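Local coordinates for protein putative metal-dependent hydrolase (Bacillus subtilis, PDB 6KNS) that binds two zinc ions and a calcium ion in a metallo-beta-lactamase fold and is probably a metal-dependent hydrolase, perhaps related to short-form tRNase Z, at residues A[63-67]-A[140-145]; A[134-138]-A[168-172]; A[78-82]-A[109-115]; A[40-46]-A[68-74]. One frame throughout, in Å; residues are numbered along the deposited sequence.

Contact 1 of 4, residues A[63-67]-A[140-145]. With ZN (zinc ion), chain H.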
# COMPACT_ATOMS: atom_id res chain seq x y z
N LEU A 63 -12.37 1.26 -9.73
CA LEU A 63 -11.00 1.18 -10.19
C LEU A 63 -10.89 1.51 -11.68
O LEU A 63 -11.55 0.90 -12.50
CB LEU A 63 -10.49 -0.24 -9.98
CG LEU A 63 -10.52 -0.70 -8.53
CD1 LEU A 63 -10.00 -2.15 -8.48
CD2 LEU A 63 -9.69 0.24 -7.59
N SER A 64 -10.07 2.51 -12.03
CA SER A 64 -9.93 2.93 -13.42
C SER A 64 -9.16 1.86 -14.23
O SER A 64 -9.46 1.64 -15.40
CB SER A 64 -9.14 4.23 -13.52
OG SER A 64 -7.88 4.10 -12.88
N HIS A 65 -8.18 1.23 -13.59
CA HIS A 65 -7.36 0.22 -14.22
C HIS A 65 -6.51 -0.51 -13.19
O HIS A 65 -6.53 -0.14 -12.00
CB HIS A 65 -6.49 0.81 -15.34
CG HIS A 65 -5.37 1.73 -14.90
ND1 HIS A 65 -5.59 2.92 -14.24
CD2 HIS A 65 -4.04 1.67 -15.16
CE1 HIS A 65 -4.42 3.53 -14.09
NE2 HIS A 65 -3.47 2.79 -14.63
N TYR A 66 -5.79 -1.54 -13.62
CA TYR A 66 -5.16 -2.44 -12.68
C TYR A 66 -3.65 -2.31 -12.53
O TYR A 66 -2.99 -3.22 -12.03
CB TYR A 66 -5.54 -3.87 -13.05
CG TYR A 66 -7.06 -4.15 -13.02
CD1 TYR A 66 -7.72 -4.25 -11.82
CD2 TYR A 66 -7.78 -4.33 -14.17
CE1 TYR A 66 -9.06 -4.52 -11.75
CE2 TYR A 66 -9.18 -4.62 -14.12
CZ TYR A 66 -9.80 -4.69 -12.90
OH TYR A 66 -11.13 -4.99 -12.74
N HIS A 67 -3.10 -1.17 -12.88
CA HIS A 67 -1.70 -0.85 -12.57
C HIS A 67 -1.55 -0.77 -11.04
O HIS A 67 -2.47 -0.29 -10.36
CB HIS A 67 -1.30 0.49 -13.21
CG HIS A 67 -0.71 0.39 -14.58
ND1 HIS A 67 -0.60 1.47 -15.43
CD2 HIS A 67 -0.11 -0.65 -15.22
CE1 HIS A 67 0.00 1.10 -16.55
NE2 HIS A 67 0.31 -0.19 -16.45
N HIS A 140 -3.51 4.04 -23.01
CA HIS A 140 -2.62 3.67 -21.90
C HIS A 140 -2.07 2.25 -22.14
O HIS A 140 -2.66 1.49 -22.88
CB HIS A 140 -3.42 3.76 -20.60
CG HIS A 140 -2.59 3.92 -19.39
ND1 HIS A 140 -1.65 4.92 -19.28
CD2 HIS A 140 -2.52 3.20 -18.24
CE1 HIS A 140 -1.05 4.82 -18.11
NE2 HIS A 140 -1.56 3.79 -17.46
N PRO A 141 -0.91 1.91 -21.57
CA PRO A 141 -0.39 0.58 -21.90
C PRO A 141 -1.20 -0.60 -21.38
O PRO A 141 -0.90 -1.70 -21.76
CB PRO A 141 1.02 0.55 -21.28
CG PRO A 141 1.31 1.93 -20.81
CD PRO A 141 0.05 2.72 -20.81
N VAL A 142 -2.13 -0.40 -20.44
CA VAL A 142 -3.14 -1.40 -20.10
C VAL A 142 -4.50 -0.75 -20.25
O VAL A 142 -4.62 0.47 -20.28
CB VAL A 142 -3.00 -1.99 -18.66
CG1 VAL A 142 -1.68 -2.80 -18.51
CG2 VAL A 142 -3.15 -0.90 -17.56
N THR A 143 -5.54 -1.57 -20.35
CA THR A 143 -6.90 -1.10 -20.44
C THR A 143 -7.20 -0.18 -19.28
O THR A 143 -6.92 -0.49 -18.11
CB THR A 143 -7.88 -2.30 -20.41
OG1 THR A 143 -7.53 -3.17 -21.46
CG2 THR A 143 -9.32 -1.87 -20.59
N CYS A 144 -7.73 0.99 -19.59
CA CYS A 144 -7.97 1.95 -18.52
C CYS A 144 -9.17 2.79 -18.91
O CYS A 144 -9.35 3.05 -20.11
CB CYS A 144 -6.70 2.79 -18.26
SG CYS A 144 -6.93 4.04 -17.02
N TYR A 145 -10.00 3.17 -17.92
CA TYR A 145 -11.17 4.03 -18.22
C TYR A 145 -11.19 5.30 -17.39
O TYR A 145 -11.09 5.25 -16.17
CB TYR A 145 -12.51 3.27 -18.02
CG TYR A 145 -12.67 2.18 -19.00
CD1 TYR A 145 -13.33 2.39 -20.22
CD2 TYR A 145 -12.10 0.95 -18.77
CE1 TYR A 145 -13.43 1.35 -21.16
CE2 TYR A 145 -12.20 -0.08 -19.68
CZ TYR A 145 -12.88 0.12 -20.87
OH TYR A 145 -12.94 -0.93 -21.75
ZN ZN H . -1.38 3.42 -15.25
O HOH W 1 -6.06 -2.44 -16.42
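His67, His65 and Ser64 carry the 63-67 side of this contact, two of them as zinc ligands. His67 binds the ion through ND1 at 2.1 Å and His65 through NE2 at 2.3 Å; His140, from the other segment, adds its NE2 at 2.3 Å while its ND1 hydrogen-bonds Gly194 O, and Asp161 completes the site. The shared metal explains why His67 ND1 and His140 NE2 lie 3.2 Å apart without a hydrogen bond. The His140 ring turns its edge to the face of the His65 ring in an offset edge-to-face pair, centroids 5.0 Å apart and planes at 89°.

A face of each histidine ring of 63-67 is also packed by the other segment. Val142 CG2 sits over the His67 ring as a CH-pi contact, 3.7 Å from its centroid, and Cys144 SG lies over a face of the His65 ring, 3.7 Å from that centroid. His65 ND1 donates to Ser64 OG (2.9 Å), which fixes the ring so that NE2 faces the metal. Ser64 O accepts from Tyr145 N at 3.0 Å, and a water links Tyr66 N to Thr143 O.

His65, His67, Asp69 and His70 form the HxHxDH signature of the metallo-beta-lactamase superfamily. The contact joins the loop between strand 60-62 and helix 68-71 to the loop linking strands 131-137 and 145-150, which belong to the other sheet.

Contact 2 of 4, residues A[134-138]-A[168-172]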
# COMPACT_ATOMS: atom_id res chain seq x y z
N THR A 134 -20.17 7.59 -15.97
CA THR A 134 -19.98 7.18 -17.36
C THR A 134 -18.47 7.16 -17.63
O THR A 134 -17.69 7.77 -16.89
CB THR A 134 -20.70 8.11 -18.39
OG1 THR A 134 -20.41 9.47 -18.07
CG2 THR A 134 -22.27 7.89 -18.43
N PHE A 135 -18.07 6.47 -18.70
CA PHE A 135 -16.66 6.04 -18.89
C PHE A 135 -16.13 6.40 -20.27
O PHE A 135 -16.89 6.43 -21.22
CB PHE A 135 -16.57 4.53 -18.74
CG PHE A 135 -17.05 4.04 -17.40
CD1 PHE A 135 -16.20 4.05 -16.30
CD2 PHE A 135 -18.35 3.67 -17.22
CE1 PHE A 135 -16.64 3.65 -15.04
CE2 PHE A 135 -18.79 3.25 -15.97
CZ PHE A 135 -17.93 3.26 -14.88
N LEU A 136 -14.83 6.64 -20.37
CA LEU A 136 -14.14 6.77 -21.66
C LEU A 136 -12.85 5.94 -21.61
O LEU A 136 -12.04 6.10 -20.68
CB LEU A 136 -13.82 8.23 -21.95
CG LEU A 136 -13.00 8.57 -23.21
CD1 LEU A 136 -13.79 8.24 -24.49
CD2 LEU A 136 -12.57 10.05 -23.20
N LYS A 137 -12.66 5.06 -22.59
CA LYS A 137 -11.39 4.31 -22.67
C LYS A 137 -10.22 5.27 -22.93
O LYS A 137 -10.34 6.18 -23.75
CB LYS A 137 -11.46 3.30 -23.77
CG LYS A 137 -10.42 2.20 -23.65
CD LYS A 137 -10.84 1.02 -24.60
CE LYS A 137 -9.81 -0.10 -24.57
NZ LYS A 137 -8.44 0.49 -24.75
N THR A 138 -9.12 5.08 -22.20
CA THR A 138 -7.96 5.97 -22.35
C THR A 138 -6.90 5.32 -23.27
O THR A 138 -7.00 4.16 -23.63
CB THR A 138 -7.35 6.31 -20.98
OG1 THR A 138 -6.84 5.13 -20.34
CG2 THR A 138 -8.43 6.98 -20.06
N PHE A 168 -11.33 13.22 -25.14
CA PHE A 168 -11.51 13.73 -23.78
C PHE A 168 -12.36 15.02 -23.74
O PHE A 168 -12.92 15.36 -22.70
CB PHE A 168 -10.16 14.02 -23.14
CG PHE A 168 -9.51 12.85 -22.44
CD1 PHE A 168 -10.14 12.22 -21.39
CD2 PHE A 168 -8.23 12.44 -22.79
CE1 PHE A 168 -9.51 11.17 -20.71
CE2 PHE A 168 -7.60 11.41 -22.13
CZ PHE A 168 -8.23 10.77 -21.08
N ILE A 169 -12.45 15.75 -24.87
CA ILE A 169 -13.06 17.07 -24.86
C ILE A 169 -14.57 16.97 -24.75
O ILE A 169 -15.13 17.55 -23.82
CB ILE A 169 -12.58 17.96 -26.03
CG1 ILE A 169 -11.14 18.40 -25.76
CG2 ILE A 169 -13.47 19.19 -26.24
CD1 ILE A 169 -10.42 18.97 -26.98
N PRO A 170 -15.23 16.25 -25.68
CA PRO A 170 -16.67 16.00 -25.50
C PRO A 170 -17.00 15.25 -24.22
O PRO A 170 -17.98 15.57 -23.56
CB PRO A 170 -17.04 15.12 -26.71
CG PRO A 170 -15.95 15.31 -27.70
CD PRO A 170 -14.74 15.80 -27.00
N PHE A 171 -16.20 14.26 -23.86
CA PHE A 171 -16.41 13.54 -22.61
C PHE A 171 -16.47 14.45 -21.38
O PHE A 171 -17.30 14.24 -20.50
CB PHE A 171 -15.31 12.50 -22.41
CG PHE A 171 -15.55 11.59 -21.23
CD1 PHE A 171 -16.64 10.70 -21.23
CD2 PHE A 171 -14.67 11.58 -20.15
CE1 PHE A 171 -16.84 9.82 -20.14
CE2 PHE A 171 -14.85 10.72 -19.08
CZ PHE A 171 -15.93 9.84 -19.07
N SER A 172 -15.57 15.43 -21.31
CA SER A 172 -15.43 16.29 -20.14
C SER A 172 -16.27 17.57 -20.25
O SER A 172 -16.16 18.44 -19.38
CB SER A 172 -13.97 16.72 -19.95
OG SER A 172 -13.09 15.60 -19.95
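The contact between 134-138 and helix 168-171 is van der Waals in kind, mostly apolar, with no hydrogen bond across it. Its centre is a CH-pi contact: Leu136 CB stands 3.6 Å from the centroid of the Phe171 ring and only 3° off its normal, so the ring lies flat against the root of the leucine side chain.

Aliphatic packing extends from there. Leu136 CD2 reaches between the two phenylalanines, 3.7 Å from Phe168 CD1 and 3.8 Å from Phe171 CB, while Thr138 CG2 touches Phe168 CZ at 3.9 Å. One turn of helix thus brings both aromatic side chains to the same strand.

Ring-to-backbone contacts complete the interface. Phe171 CZ approaches Thr134 O at 3.5 Å, near the ring plane, and Phe171 CE1 lies 3.5 Å from Phe135 C.

Within 168-172, Phe168 O accepts from both Ser172 N (3.0 Å) and Ser172 OG (2.8 Å). Around the contact, strand 131-137 pairs with strand 145-150, Phe168 also meets Ala146 of that strand and Ile204 of helix 198-208, and Phe171 rests on Val157 of strand 155-158. Helix 168-171 therefore packs on one face of this sheet, beside helix 198-208.

Contact 3 of 4, residues A[78-82]-A[109-115]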
# COMPACT_ATOMS: atom_id res chain seq x y z
N GLN A 78 -9.56 -5.72 1.61
CA GLN A 78 -10.27 -6.97 1.81
C GLN A 78 -10.03 -7.52 3.19
O GLN A 78 -10.98 -7.97 3.86
CB GLN A 78 -9.91 -7.98 0.70
CG GLN A 78 -10.40 -7.50 -0.69
CD GLN A 78 -9.78 -8.30 -1.82
OE1 GLN A 78 -8.69 -8.83 -1.69
NE2 GLN A 78 -10.51 -8.42 -2.94
N PHE A 79 -8.80 -7.46 3.67
CA PHE A 79 -8.58 -7.86 5.04
C PHE A 79 -9.29 -6.91 6.05
O PHE A 79 -9.79 -7.39 7.05
CB PHE A 79 -7.11 -7.98 5.36
CG PHE A 79 -6.44 -9.20 4.76
CD1 PHE A 79 -7.17 -10.23 4.13
CD2 PHE A 79 -5.05 -9.37 4.92
CE1 PHE A 79 -6.52 -11.37 3.60
CE2 PHE A 79 -4.41 -10.51 4.40
CZ PHE A 79 -5.15 -11.51 3.76
N ALA A 80 -9.33 -5.60 5.78
CA ALA A 80 -10.02 -4.65 6.68
C ALA A 80 -11.49 -5.04 6.80
O ALA A 80 -12.05 -5.01 7.89
CB ALA A 80 -9.86 -3.19 6.20
N LYS A 81 -12.12 -5.41 5.69
CA LYS A 81 -13.51 -5.84 5.74
C LYS A 81 -13.65 -7.14 6.52
O LYS A 81 -14.57 -7.28 7.32
CB LYS A 81 -14.08 -5.99 4.33
CG LYS A 81 -14.27 -4.63 3.60
CD LYS A 81 -15.31 -3.73 4.25
CE LYS A 81 -16.67 -4.38 4.18
NZ LYS A 81 -17.67 -3.54 4.84
N GLN A 82 -12.72 -8.07 6.31
CA GLN A 82 -12.75 -9.29 7.09
C GLN A 82 -12.61 -9.05 8.60
O GLN A 82 -13.33 -9.63 9.40
CB GLN A 82 -11.69 -10.28 6.64
CG GLN A 82 -11.78 -11.68 7.30
CD GLN A 82 -10.83 -12.66 6.62
OE1 GLN A 82 -9.85 -12.25 6.01
NE2 GLN A 82 -11.15 -13.95 6.68
N LEU A 109 -11.00 -9.20 -7.17
CA LEU A 109 -11.77 -8.22 -6.43
C LEU A 109 -12.75 -8.86 -5.44
O LEU A 109 -13.19 -8.19 -4.53
CB LEU A 109 -12.53 -7.28 -7.40
CG LEU A 109 -11.64 -6.47 -8.36
CD1 LEU A 109 -12.46 -5.50 -9.19
CD2 LEU A 109 -10.51 -5.75 -7.56
N THR A 110 -13.11 -10.12 -5.65
CA THR A 110 -14.11 -10.79 -4.82
C THR A 110 -13.43 -11.64 -3.72
O THR A 110 -12.67 -12.57 -4.02
CB THR A 110 -15.02 -11.68 -5.65
OG1 THR A 110 -15.74 -10.86 -6.59
CG2 THR A 110 -15.97 -12.52 -4.77
N TYR A 111 -13.70 -11.30 -2.45
CA TYR A 111 -13.09 -12.01 -1.32
C TYR A 111 -14.16 -12.40 -0.33
O TYR A 111 -14.73 -11.54 0.33
CB TYR A 111 -12.05 -11.11 -0.67
CG TYR A 111 -11.36 -11.71 0.51
CD1 TYR A 111 -10.53 -12.80 0.35
CD2 TYR A 111 -11.57 -11.22 1.79
CE1 TYR A 111 -9.90 -13.38 1.42
CE2 TYR A 111 -10.94 -11.79 2.88
CZ TYR A 111 -10.09 -12.87 2.69
OH TYR A 111 -9.45 -13.46 3.75
N LYS A 112 -14.41 -13.70 -0.24
CA LYS A 112 -15.49 -14.29 0.58
C LYS A 112 -16.79 -13.52 0.43
O LYS A 112 -17.20 -13.24 -0.68
CB LYS A 112 -15.06 -14.37 2.03
CG LYS A 112 -13.58 -14.83 2.15
CD LYS A 112 -13.34 -15.75 3.31
CE LYS A 112 -11.85 -16.12 3.40
NZ LYS A 112 -11.64 -17.46 3.99
N THR A 113 -17.41 -13.18 1.56
CA THR A 113 -18.59 -12.33 1.58
C THR A 113 -18.21 -10.89 1.98
O THR A 113 -19.08 -10.10 2.32
CB THR A 113 -19.58 -12.89 2.63
OG1 THR A 113 -18.91 -12.97 3.89
CG2 THR A 113 -20.03 -14.34 2.28
N HIS A 114 -16.92 -10.54 1.91
CA HIS A 114 -16.44 -9.25 2.37
C HIS A 114 -16.38 -8.18 1.30
O HIS A 114 -16.72 -7.01 1.55
CB HIS A 114 -15.06 -9.43 3.02
CG HIS A 114 -15.08 -10.39 4.16
ND1 HIS A 114 -16.00 -10.30 5.18
CD2 HIS A 114 -14.33 -11.50 4.42
CE1 HIS A 114 -15.80 -11.30 6.03
NE2 HIS A 114 -14.80 -12.04 5.59
N THR A 115 -15.91 -8.58 0.11
CA THR A 115 -15.90 -7.70 -1.04
C THR A 115 -16.38 -8.50 -2.27
O THR A 115 -16.19 -9.72 -2.36
CB THR A 115 -14.50 -7.06 -1.33
OG1 THR A 115 -13.59 -8.04 -1.84
CG2 THR A 115 -13.91 -6.37 -0.10
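The His114 ring lies face-on to the helix backbone, with Gln82 CA 3.6 Å from its centroid and 5° off the normal, a CH-pi contact. Beside it, Lys81 CB meets His114 CB at 3.8 Å. A classic beta bulge underlies this placement: His114 and Thr115 both face Tyr111, whose O accepts from His114 N at 2.9 Å and from Thr115 N at 3.2 Å. The irregular loop turns both Tyr111 and His114 to the helical segment 78-82.

Tyr111 OH donates a short hydrogen bond to Gln82 OE1 (2.6 Å). Its ring offers a face to the edge of Phe79 in an offset edge-to-face pair, centroids 5.9 Å apart and planes at 60°, and Tyr111 CB packs against Gln78 CD at 3.8 Å.

Gln78 extends along the loop to its far end. Its NE2 hydrogen-bonds Lys108 O and, weakly, Leu109 O (3.1 Å); Leu109 O also accepts from Thr115 OG1 at 2.7 Å. On the helix side, Phe79 packs against His68 of the second subunit, so this helix also takes part in the dimer interface.

Helix 74-86 is thereby fastened to the loop leading into strand 115-119, an edge strand of its sheet within the chain. Such helix-on-sheet layering belongs to the alpha-beta/beta-alpha sandwich of the metallo-beta-lactamase fold.

Contact 4 of 4, residues A[40-46]-A[68-74]. With ZN (zinc ion), chain G.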
# COMPACT_ATOMS: atom_id res chain seq x y z
N ASP A 40 -10.19 4.59 -7.21
CA ASP A 40 -8.82 4.07 -7.16
C ASP A 40 -8.35 3.89 -5.73
O ASP A 40 -8.82 4.57 -4.81
CB ASP A 40 -7.83 4.85 -8.06
CG ASP A 40 -8.08 4.59 -9.55
OD1 ASP A 40 -8.84 3.66 -9.87
OD2 ASP A 40 -7.55 5.30 -10.41
N CYS A 41 -7.39 2.97 -5.57
CA CYS A 41 -7.01 2.48 -4.26
C CYS A 41 -5.53 2.05 -4.26
O CYS A 41 -5.18 0.89 -4.06
CB CYS A 41 -7.94 1.30 -3.90
SG CYS A 41 -7.81 0.76 -2.18
N GLY A 42 -4.66 3.02 -4.49
CA GLY A 42 -3.24 2.78 -4.68
C GLY A 42 -2.45 2.69 -3.39
O GLY A 42 -3.00 2.40 -2.32
N SER A 43 -1.14 2.96 -3.51
CA SER A 43 -0.18 2.76 -2.38
C SER A 43 -0.41 3.78 -1.25
O SER A 43 -0.48 4.98 -1.50
CB SER A 43 1.25 2.86 -2.90
OG SER A 43 2.21 2.42 -1.95
N ALA A 44 -0.52 3.30 -0.01
CA ALA A 44 -0.76 4.13 1.17
C ALA A 44 -2.12 4.85 1.15
O ALA A 44 -2.37 5.71 2.02
CB ALA A 44 0.41 5.16 1.41
N VAL A 45 -3.01 4.47 0.25
CA VAL A 45 -4.30 5.11 0.18
C VAL A 45 -5.18 4.70 1.34
O VAL A 45 -5.84 5.56 1.93
CB VAL A 45 -4.96 4.88 -1.18
CG1 VAL A 45 -6.48 5.20 -1.12
CG2 VAL A 45 -4.21 5.74 -2.20
N LEU A 46 -5.18 3.43 1.72
CA LEU A 46 -5.99 3.04 2.88
C LEU A 46 -5.57 3.73 4.14
O LEU A 46 -6.42 4.24 4.91
CB LEU A 46 -5.93 1.54 3.14
CG LEU A 46 -6.89 0.60 2.47
CD1 LEU A 46 -6.88 -0.82 3.22
CD2 LEU A 46 -8.29 1.22 2.40
N HIS A 68 -0.40 -1.21 -10.51
CA HIS A 68 -0.13 -1.28 -9.06
C HIS A 68 -0.44 -0.01 -8.30
O HIS A 68 -1.02 -0.02 -7.21
CB HIS A 68 1.34 -1.59 -8.81
CG HIS A 68 1.77 -2.90 -9.34
ND1 HIS A 68 1.16 -4.09 -9.01
CD2 HIS A 68 2.77 -3.21 -10.21
CE1 HIS A 68 1.79 -5.08 -9.63
NE2 HIS A 68 2.76 -4.56 -10.37
N ASP A 69 -0.05 1.11 -8.88
CA ASP A 69 -0.30 2.40 -8.22
C ASP A 69 -1.78 2.84 -8.14
O ASP A 69 -2.08 3.85 -7.50
CB ASP A 69 0.59 3.50 -8.82
CG ASP A 69 0.31 3.74 -10.29
OD1 ASP A 69 0.22 2.75 -11.02
OD2 ASP A 69 0.21 4.91 -10.70
N HIS A 70 -2.69 2.04 -8.69
CA HIS A 70 -4.13 2.27 -8.54
C HIS A 70 -4.89 1.17 -7.77
O HIS A 70 -6.07 1.35 -7.48
CB HIS A 70 -4.75 2.45 -9.94
CG HIS A 70 -4.20 3.64 -10.65
ND1 HIS A 70 -4.91 4.80 -10.84
CD2 HIS A 70 -2.95 3.87 -11.13
CE1 HIS A 70 -4.13 5.69 -11.43
NE2 HIS A 70 -2.93 5.14 -11.63
N ILE A 71 -4.23 0.05 -7.47
CA ILE A 71 -4.89 -1.09 -6.79
C ILE A 71 -4.09 -1.72 -5.65
O ILE A 71 -4.61 -2.66 -4.99
CB ILE A 71 -5.22 -2.22 -7.76
CG1 ILE A 71 -3.93 -2.93 -8.22
CG2 ILE A 71 -6.00 -1.67 -8.98
CD1 ILE A 71 -4.22 -4.14 -9.08
N ALA A 72 -2.90 -1.19 -5.33
CA ALA A 72 -2.05 -1.83 -4.34
C ALA A 72 -2.75 -2.08 -3.02
O ALA A 72 -2.44 -3.06 -2.38
CB ALA A 72 -0.69 -1.05 -4.11
N ASP A 73 -3.64 -1.17 -2.59
CA ASP A 73 -4.32 -1.34 -1.31
C ASP A 73 -5.65 -2.14 -1.33
O ASP A 73 -6.32 -2.25 -0.29
CB ASP A 73 -4.48 -0.02 -0.56
CG ASP A 73 -3.33 0.28 0.43
OD1 ASP A 73 -2.48 -0.63 0.73
OD2 ASP A 73 -3.29 1.45 0.91
N ILE A 74 -5.99 -2.78 -2.44
CA ILE A 74 -7.21 -3.62 -2.48
C ILE A 74 -7.15 -4.84 -1.54
O ILE A 74 -8.10 -5.15 -0.79
CB ILE A 74 -7.54 -4.06 -3.90
CG1 ILE A 74 -7.95 -2.82 -4.72
CG2 ILE A 74 -8.72 -5.11 -3.90
CD1 ILE A 74 -9.32 -2.32 -4.28
ZN ZN G . -1.11 5.41 -12.80
O HOH W 2 0.08 0.49 0.36
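This contact backs the second zinc site of the metallo-beta-lactamase fold, where Asp69 and His70 supply the last two residues of the HxHxDH motif. Asp69, with chi1 p, turns away from 40-46 and binds zinc through OD2 at 2.5 Å, which also accepts from Gly17 N. His70, with chi1 m, presents NE2 to the same ion at 2.2 Å and ND1 to Asp40 OD2 at 2.7 Å, a His-carboxylate hydrogen bond that orients the ring for the metal. Asp161 and His217 complete the site. Asp40, also m, places OD2 near the plane of the His70 ring, where Tyr158 OH is its second partner; its OD1 accepts from Ser64 N.

The backbones lie close behind these side chains. Cys41 N donates to His70 O (2.8 Å) and Asp73 N to Cys41 O (3.0 Å). Gly42 CA comes within 3.2 Å of Asp69 O, and a CB there would clash with that oxygen. Cys41, in the t rotamer, brings SG to 3.8 Å from Asp73 CB, while the m,m side chain of Ile74 reaches back to place CD1 3.9 Å from Cys41 CB.

Asp73 has an off-rotamer chi1 of -93° that swings its carboxylate to the start of helix 45-49. Its OD1 binds Ser43 OG of the second subunit and a water held by Ala44 N; OD2 accepts from Leu46 N at 2.9 Å.

How the contacts relate
Along the chain, segment 40-46 comes first, and contact 4 closes the shortest loop at 68-74. Before that loop shuts, 63-67 opens contact 1, so the two cross; their zinc sites adjoin, and the rings of His65 and His70 meet. Contact 3 follows contact 4 in series, helix 74-86, which starts at the end of 68-74, meeting 109-115, and is nested within the long loop that contact 1 closes at 140-145. Contact 2 opens at 134-138, inside that loop, and closes beyond it at 168-172, crossing contact 1. Contacts 3 and 4 lie on the side of the first sheet, and both touch the second subunit; contact 2 belongs to the second sheet, and contact 1 bridges the halves.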